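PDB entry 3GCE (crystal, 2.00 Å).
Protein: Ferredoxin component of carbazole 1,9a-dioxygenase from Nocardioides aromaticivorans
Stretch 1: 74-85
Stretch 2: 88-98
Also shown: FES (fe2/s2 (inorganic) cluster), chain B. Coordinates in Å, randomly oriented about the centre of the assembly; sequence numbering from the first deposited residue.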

ATOM      1  N   LEU A  74       3.099 -14.677  -0.668  1.00 10.75           N
ATOM      2  CA  LEU A  74       3.061 -15.967  -0.023  1.00 11.38           C
ATOM      3  C   LEU A  74       2.082 -16.932  -0.690  1.00 10.93           C
ATOM      4  O   LEU A  74       2.489 -18.030  -1.086  1.00 10.88           O
ATOM      5  CB  LEU A  74       2.820 -15.838   1.490  1.00 11.01           C
ATOM      6  CG  LEU A  74       2.921 -17.127   2.306  1.00 12.67           C
ATOM      7  CD1 LEU A  74       4.298 -17.844   2.135  1.00 11.79           C
ATOM      8  CD2 LEU A  74       2.609 -16.819   3.783  1.00 11.18           C
ATOM      9  N   HIS A  75       0.810 -16.552  -0.797  1.00 11.15           N
ATOM     10  CA  HIS A  75      -0.166 -17.405  -1.498  1.00 10.61           C
ATOM     11  C   HIS A  75      -0.838 -16.683  -2.662  1.00 11.18           C
ATOM     12  O   HIS A  75      -1.879 -17.141  -3.196  1.00  9.37           O
ATOM     13  CB  HIS A  75      -1.228 -17.970  -0.561  1.00 11.14           C
ATOM     14  CG  HIS A  75      -0.684 -18.518   0.723  1.00 10.70           C
ATOM     15  ND1 HIS A  75      -0.894 -17.904   1.933  1.00 11.48           N
ATOM     16  CD2 HIS A  75       0.038 -19.636   0.989  1.00 11.93           C
ATOM     17  CE1 HIS A  75      -0.330 -18.616   2.898  1.00 10.06           C
ATOM     18  NE2 HIS A  75       0.258 -19.667   2.349  1.00  9.25           N
ATOM     19  N   VAL A  76      -0.246 -15.553  -3.038  1.00 11.01           N
ATOM     20  CA  VAL A  76      -0.617 -14.809  -4.260  1.00 12.71           C
ATOM     21  C   VAL A  76      -2.105 -14.402  -4.357  1.00 13.08           C
ATOM     22  O   VAL A  76      -2.664 -14.239  -5.446  1.00 11.97           O
ATOM     23  CB  VAL A  76      -0.035 -15.439  -5.588  1.00 13.74           C
ATOM     24  CG1 VAL A  76       1.498 -15.440  -5.542  1.00 15.41           C
ATOM     25  CG2 VAL A  76      -0.596 -16.849  -5.912  1.00 15.52           C
ATOM     26  N   GLY A  77      -2.728 -14.239  -3.190  1.00 12.33           N
ATOM     27  CA  GLY A  77      -3.962 -13.457  -3.102  1.00 12.44           C
ATOM     28  C   GLY A  77      -3.699 -12.046  -3.602  1.00 12.63           C
ATOM     29  O   GLY A  77      -2.543 -11.648  -3.743  1.00 12.80           O
ATOM     30  N   ARG A  78      -4.751 -11.273  -3.874  1.00 12.32           N
ATOM     31  CA  ARG A  78      -4.566  -9.882  -4.318  1.00 13.06           C
ATOM     32  C   ARG A  78      -5.485  -8.905  -3.609  1.00 12.42           C
ATOM     33  O   ARG A  78      -6.568  -9.290  -3.167  1.00 12.10           O
ATOM     34  CB  ARG A  78      -4.776  -9.723  -5.823  1.00 12.87           C
ATOM     35  CG  ARG A  78      -3.770 -10.493  -6.699  1.00 13.99           C
ATOM     36  CD  ARG A  78      -3.895 -10.120  -8.181  1.00 15.30           C
ATOM     37  NE  ARG A  78      -3.047 -10.982  -9.017  1.00 16.00           N
ATOM     38  CZ  ARG A  78      -2.810 -10.797 -10.317  1.00 18.97           C
ATOM     39  NH1 ARG A  78      -3.356  -9.775 -10.975  1.00 16.45           N
ATOM     40  NH2 ARG A  78      -2.024 -11.648 -10.964  1.00 17.16           N
ATOM     41  N   PHE A  79      -5.027  -7.654  -3.496  1.00 11.66           N
ATOM     42  CA  PHE A  79      -5.853  -6.536  -3.004  1.00 11.08           C
ATOM     43  C   PHE A  79      -5.837  -5.379  -3.987  1.00 10.81           C
ATOM     44  O   PHE A  79      -4.827  -5.135  -4.671  1.00 10.41           O
ATOM     45  CB  PHE A  79      -5.348  -6.025  -1.647  1.00 10.98           C
ATOM     46  CG  PHE A  79      -5.382  -7.081  -0.558  1.00 12.51           C
ATOM     47  CD1 PHE A  79      -4.266  -7.889  -0.322  1.00 10.34           C
ATOM     48  CD2 PHE A  79      -6.504  -7.212   0.277  1.00 11.74           C
ATOM     49  CE1 PHE A  79      -4.275  -8.870   0.696  1.00 10.05           C
ATOM     50  CE2 PHE A  79      -6.519  -8.176   1.287  1.00 10.40           C
ATOM     51  CZ  PHE A  79      -5.389  -8.996   1.500  1.00 11.23           C
ATOM     52  N   ASP A  80      -6.944  -4.653  -4.022  1.00  9.92           N
ATOM     53  CA  ASP A  80      -7.011  -3.379  -4.712  1.00 10.66           C
ATOM     54  C   ASP A  80      -6.276  -2.344  -3.816  1.00 10.69           C
ATOM     55  O   ASP A  80      -6.678  -2.114  -2.679  1.00 10.99           O
ATOM     56  CB  ASP A  80      -8.486  -3.002  -4.926  1.00 10.73           C
ATOM     57  CG  ASP A  80      -8.663  -1.560  -5.408  1.00 14.87           C
ATOM     58  OD1 ASP A  80      -7.736  -1.024  -6.094  1.00 12.89           O
ATOM     59  OD2 ASP A  80      -9.729  -0.966  -5.084  1.00 15.11           O
ATOM     60  N   VAL A  81      -5.214  -1.725  -4.334  1.00 10.07           N
ATOM     61  CA  VAL A  81      -4.463  -0.716  -3.562  1.00  9.62           C
ATOM     62  C   VAL A  81      -5.209   0.581  -3.303  1.00 10.05           C
ATOM     63  O   VAL A  81      -4.807   1.353  -2.426  1.00  9.21           O
ATOM     64  CB  VAL A  81      -3.065  -0.427  -4.166  1.00 10.14           C
ATOM     65  CG1 VAL A  81      -2.221  -1.713  -4.171  1.00 10.41           C
ATOM     66  CG2 VAL A  81      -3.163   0.174  -5.581  1.00  8.43           C
ATOM     67  N   ARG A  82      -6.287   0.820  -4.066  1.00 10.03           N
ATOM     68  CA  ARG A  82      -7.127   2.007  -3.894  1.00 10.66           C
ATOM     69  C   ARG A  82      -8.025   1.921  -2.660  1.00 11.38           C
ATOM     70  O   ARG A  82      -8.358   2.956  -2.034  1.00 12.46           O
ATOM     71  CB  ARG A  82      -8.021   2.190  -5.121  1.00 10.95           C
ATOM     72  CG  ARG A  82      -7.257   2.573  -6.384  1.00 12.91           C
ATOM     73  CD  ARG A  82      -8.148   2.459  -7.605  1.00 14.42           C
ATOM     74  NE  ARG A  82      -8.427   1.059  -7.925  1.00 16.35           N
ATOM     75  CZ  ARG A  82      -9.074   0.661  -9.012  1.00 17.69           C
ATOM     76  NH1 ARG A  82      -9.491   1.555  -9.892  1.00 18.01           N
ATOM     77  NH2 ARG A  82      -9.309  -0.626  -9.214  1.00 18.01           N
ATOM     78  N   THR A  83      -8.401   0.697  -2.278  1.00 10.22           N
ATOM     79  CA  THR A  83      -9.469   0.509  -1.285  1.00  9.86           C
ATOM     80  C   THR A  83      -9.167  -0.500  -0.199  1.00  9.23           C
ATOM     81  O   THR A  83      -9.883  -0.536   0.844  1.00  8.54           O
ATOM     82  CB  THR A  83     -10.806   0.095  -1.965  1.00  9.72           C
ATOM     83  OG1 THR A  83     -10.612  -1.167  -2.623  1.00 12.58           O
ATOM     84  CG2 THR A  83     -11.279   1.177  -2.992  1.00 11.01           C
ATOM     85  N   GLY A  84      -8.166  -1.347  -0.444  1.00  9.39           N
ATOM     86  CA  GLY A  84      -7.873  -2.480   0.449  1.00  9.86           C
ATOM     87  C   GLY A  84      -8.768  -3.695   0.195  1.00 10.50           C
ATOM     88  O   GLY A  84      -8.717  -4.667   0.940  1.00 10.45           O
ATOM     89  N   ALA A  85      -9.617  -3.634  -0.835  1.00 10.52           N
ATOM     90  CA  ALA A  85     -10.552  -4.715  -1.093  1.00 10.67           C
ATOM     91  C   ALA A  85      -9.807  -5.940  -1.586  1.00 10.67           C
ATOM     92  O   ALA A  85      -8.859  -5.806  -2.356  1.00 11.61           O
ATOM     93  CB  ALA A  85     -11.624  -4.308  -2.130  1.00  9.63           C
ATOM     94  N   ALA A  88      -8.467 -11.281  -5.235  1.00 12.60           N
ATOM     95  CA  ALA A  88      -8.139 -12.657  -5.691  1.00 12.88           C
ATOM     96  C   ALA A  88      -7.925 -13.602  -4.529  1.00 12.67           C
ATOM     97  O   ALA A  88      -7.311 -13.236  -3.541  1.00 11.52           O
ATOM     98  CB  ALA A  88      -6.887 -12.653  -6.610  1.00 13.30           C
ATOM     99  N   LEU A  89      -8.451 -14.819  -4.636  1.00 12.49           N
ATOM    100  CA  LEU A  89      -8.263 -15.835  -3.595  1.00 12.86           C
ATOM    101  C   LEU A  89      -6.778 -16.133  -3.446  1.00 11.98           C
ATOM    102  O   LEU A  89      -6.035 -16.012  -4.408  1.00 10.31           O
ATOM    103  CB  LEU A  89      -9.031 -17.128  -3.960  1.00 13.59           C
ATOM    104  CG  LEU A  89     -10.566 -17.130  -3.816  1.00 15.40           C
ATOM    105  CD1 LEU A  89     -11.175 -18.379  -4.478  1.00 18.96           C
ATOM    106  CD2 LEU A  89     -10.928 -17.130  -2.366  1.00 18.24           C
ATOM    107  N   PRO A  90      -6.346 -16.539  -2.240  1.00 11.85           N
ATOM    108  CA  PRO A  90      -7.201 -16.800  -1.092  1.00 12.37           C
ATOM    109  C   PRO A  90      -7.571 -15.593  -0.203  1.00 13.05           C
ATOM    110  O   PRO A  90      -8.163 -15.789   0.862  1.00 13.08           O
ATOM    111  CB  PRO A  90      -6.404 -17.861  -0.311  1.00 12.84           C
ATOM    112  CG  PRO A  90      -4.979 -17.548  -0.599  1.00 11.90           C
ATOM    113  CD  PRO A  90      -4.934 -16.836  -1.950  1.00 12.46           C
ATOM    114  N   CYS A  91      -7.277 -14.369  -0.638  1.00 12.93           N
ATOM    115  CA  CYS A  91      -7.715 -13.221   0.151  1.00 14.16           C
ATOM    116  C   CYS A  91      -9.221 -13.068  -0.001  1.00 13.45           C
ATOM    117  O   CYS A  91      -9.732 -13.046  -1.112  1.00 13.60           O
ATOM    118  CB  CYS A  91      -6.976 -11.946  -0.248  1.00 13.16           C
ATOM    119  SG  CYS A  91      -5.215 -12.202  -0.045  1.00 16.06           S
ATOM    120  N   VAL A  92      -9.895 -12.973   1.139  1.00 13.24           N
ATOM    121  CA  VAL A  92     -11.354 -12.836   1.198  1.00 14.20           C
ATOM    122  C   VAL A  92     -11.826 -11.690   2.073  1.00 13.31           C
ATOM    123  O   VAL A  92     -13.007 -11.323   2.011  1.00 14.18           O
ATOM    124  CB  VAL A  92     -12.074 -14.138   1.689  1.00 14.32           C
ATOM    125  CG1 VAL A  92     -11.881 -15.247   0.678  1.00 17.61           C
ATOM    126  CG2 VAL A  92     -11.572 -14.542   3.049  1.00 15.90           C
ATOM    127  N   LEU A  93     -10.934 -11.131   2.888  1.00 12.24           N
ATOM    128  CA  LEU A  93     -11.288 -10.011   3.737  1.00 12.77           C
ATOM    129  C   LEU A  93     -10.400  -8.827   3.409  1.00 12.47           C
ATOM    130  O   LEU A  93      -9.215  -9.011   3.131  1.00 11.79           O
ATOM    131  CB  LEU A  93     -11.175 -10.371   5.241  1.00 13.65           C
ATOM    132  CG  LEU A  93     -12.235 -11.326   5.788  1.00 14.55           C
ATOM    133  CD1 LEU A  93     -11.867 -11.793   7.204  1.00 16.95           C
ATOM    134  CD2 LEU A  93     -13.601 -10.660   5.794  1.00 15.98           C
ATOM    135  N   PRO A  94     -10.975  -7.610   3.426  1.00 11.98           N
ATOM    136  CA  PRO A  94     -10.213  -6.430   3.071  1.00 11.95           C
ATOM    137  C   PRO A  94      -9.158  -6.082   4.114  1.00 12.21           C
ATOM    138  O   PRO A  94      -9.266  -6.491   5.300  1.00 11.80           O
ATOM    139  CB  PRO A  94     -11.292  -5.322   2.955  1.00 11.86           C
ATOM    140  CG  PRO A  94     -12.395  -5.791   3.860  1.00 12.31           C
ATOM    141  CD  PRO A  94     -12.371  -7.289   3.780  1.00 12.71           C
ATOM    142  N   VAL A  95      -8.136  -5.352   3.679  1.00 10.99           N
ATOM    143  CA  VAL A  95      -7.206  -4.738   4.628  1.00 10.68           C
ATOM    144  C   VAL A  95      -7.512  -3.250   4.717  1.00 11.17           C
ATOM    145  O   VAL A  95      -8.205  -2.712   3.853  1.00  9.80           O
ATOM    146  CB  VAL A  95      -5.731  -4.945   4.231  1.00 10.17           C
ATOM    147  CG1 VAL A  95      -5.342  -6.462   4.325  1.00 10.04           C
ATOM    148  CG2 VAL A  95      -5.469  -4.399   2.844  1.00  9.75           C
ATOM    149  N   ARG A  96      -6.991  -2.597   5.758  1.00 12.01           N
ATOM    150  CA  ARG A  96      -7.190  -1.144   5.946  1.00 13.23           C
ATOM    151  C   ARG A  96      -6.522  -0.346   4.834  1.00 13.55           C
ATOM    152  O   ARG A  96      -5.399  -0.667   4.428  1.00 14.10           O
ATOM    153  CB  ARG A  96      -6.624  -0.720   7.285  1.00 13.12           C
ATOM    154  CG  ARG A  96      -6.756   0.790   7.578  1.00 17.95           C
ATOM    155  CD  ARG A  96      -6.329   1.049   9.036  1.00 23.81           C
ATOM    156  NE  ARG A  96      -7.295   0.469   9.973  1.00 26.43           N
ATOM    157  CZ  ARG A  96      -8.513   0.973  10.213  1.00 29.08           C
ATOM    158  NH1 ARG A  96      -8.890   2.099   9.620  1.00 30.90           N
ATOM    159  NH2 ARG A  96      -9.358   0.370  11.048  1.00 29.95           N
ATOM    160  N   ALA A  97      -7.251   0.635   4.299  1.00 12.94           N
ATOM    161  CA  ALA A  97      -6.733   1.606   3.357  1.00 13.04           C
ATOM    162  C   ALA A  97      -6.412   2.862   4.149  1.00 14.03           C
ATOM    163  O   ALA A  97      -7.121   3.191   5.127  1.00 13.39           O
ATOM    164  CB  ALA A  97      -7.769   1.912   2.272  1.00 13.82           C
ATOM    165  N   TYR A  98      -5.347   3.551   3.761  1.00 13.51           N
ATOM    166  CA  TYR A  98      -4.906   4.754   4.488  1.00 15.39           C
ATOM    167  C   TYR A  98      -5.028   5.957   3.588  1.00 15.56           C
ATOM    168  O   TYR A  98      -4.696   5.866   2.430  1.00 16.04           O
ATOM    169  CB  TYR A  98      -3.443   4.607   4.911  1.00 14.84           C
ATOM    170  CG  TYR A  98      -3.262   3.706   6.090  1.00 17.26           C
ATOM    171  CD1 TYR A  98      -3.337   2.310   5.944  1.00 16.46           C
ATOM    172  CD2 TYR A  98      -3.009   4.227   7.353  1.00 14.53           C
ATOM    173  CE1 TYR A  98      -3.141   1.461   7.054  1.00 17.83           C
ATOM    174  CE2 TYR A  98      -2.815   3.393   8.451  1.00 16.67           C
ATOM    175  CZ  TYR A  98      -2.889   2.022   8.298  1.00 18.51           C
ATOM    176  OH  TYR A  98      -2.711   1.229   9.408  1.00 21.52           O
TER
HETATM  177 FE1  FES B 201      -1.306 -13.424   1.662  1.00 10.36          FE
HETATM  178 FE2  FES B 201      -1.947 -16.059   2.085  1.00 12.85          FE
HETATM  179  S1  FES B 201      -2.503 -14.792   0.296  1.00 13.61           S
HETATM  180  S2  FES B 201      -0.750 -14.687   3.339  1.00 10.42           S
HETATM  181  O   HOH W   1      -4.588 -15.711  -6.986  1.00 38.28           O

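The contact between these two stretches begins beside the iron-sulfur cluster. Leu-74 lies beyond reach of stretch 2, but His-75 belongs to both the cluster and the interface. Its CA-to-CB bond points toward stretch 2 while the imidazole at its end leads away, placing His-75 ND1 2.1 Å from FE2 of the cluster. An imidazole nitrogen can give its lone pair to the iron, and FE2 is also held by a ligand elsewhere in the structure. The rest of the residue rests against Pro-90: His-75 O lies 3.3 Å from Pro-90 CD, and His-75 CB packs 3.8 Å from Pro-90 CG. Pro-90 follows a cis peptide bond, and its ring lies near the cluster, with Pro-90 CG 3.8 Å from S1 of the cluster.

Val-76 turns its side chain away and contributes backbone instead. Its carbonyl and that of Leu-89 share a water, which lies 2.9 Å from Val-76 O and 3.0 Å from Leu-89 O and can donate to either, sitting between two acceptors that could not bond to each other.

Gly-77 is buried where the two stretches run close together. A CB on Gly-77 would point toward stretch 2 and fall 2.2 Å from Cys-91 SG, a clash, so the absence of a side chain permits the approach. Gly-77 CA instead makes CA-H...O contacts with Ala-88 O at 3.4 Å and Leu-89 O at 3.5 Å, and sits 3.5 Å from Cys-91 SG.

Arg-78 forms the antiparallel bridge with Ala-88. Arg-78 N donates to Ala-88 O at 3.2 Å, and Ala-88 N returns a weak hydrogen bond to Arg-78 O at 3.4 Å. The two side chains share one face of the sheet, Arg-78 CB and Ala-88 CB 3.7 Å apart. The small methyl of Ala-88 packs against the base of the arginine, whose extended end leads away to a partner elsewhere in the structure.

Phe-79 is buried and gives more area to stretch 2 than any other residue of stretch 1. Its CB leaves sideways, but the ring swings nearer. Phe-79 CE1 meets Cys-91 SG at 3.5 Å, an oblique sulfur-aromatic contact, while Phe-79 CE2 lies 3.7 Å from Val-95 CG1 and 3.4 Å from Leu-93 O. That oxygen sits at the ring edge, where the C-H groups carry slight positive charge; Val-95 CG2 covers one face.

Asp-80 does not touch stretch 2 but organizes the turn that does. Asp-80 OD1 accepts from Arg-82 N at 3.1 Å and from Arg-82 NE at 2.9 Å, the latter within a salt bridge, and Asp-80 OD2 accepts from Thr-83 OG1 at 2.6 Å. Thr-83 then offers its backbone, with Thr-83 O 3.5 Å from Ala-97 CB.

Gly-84 closes the interface. Gly-84 O accepts from Val-95 N at 2.9 Å. Its positive phi favours glycine, and a CB on Gly-84 would lie 2.1 Å from Val-95 O; instead Gly-84 CA approaches Val-95 O to 3.4 Å. Ala-85, turned away, adds only a light contact with Pro-94.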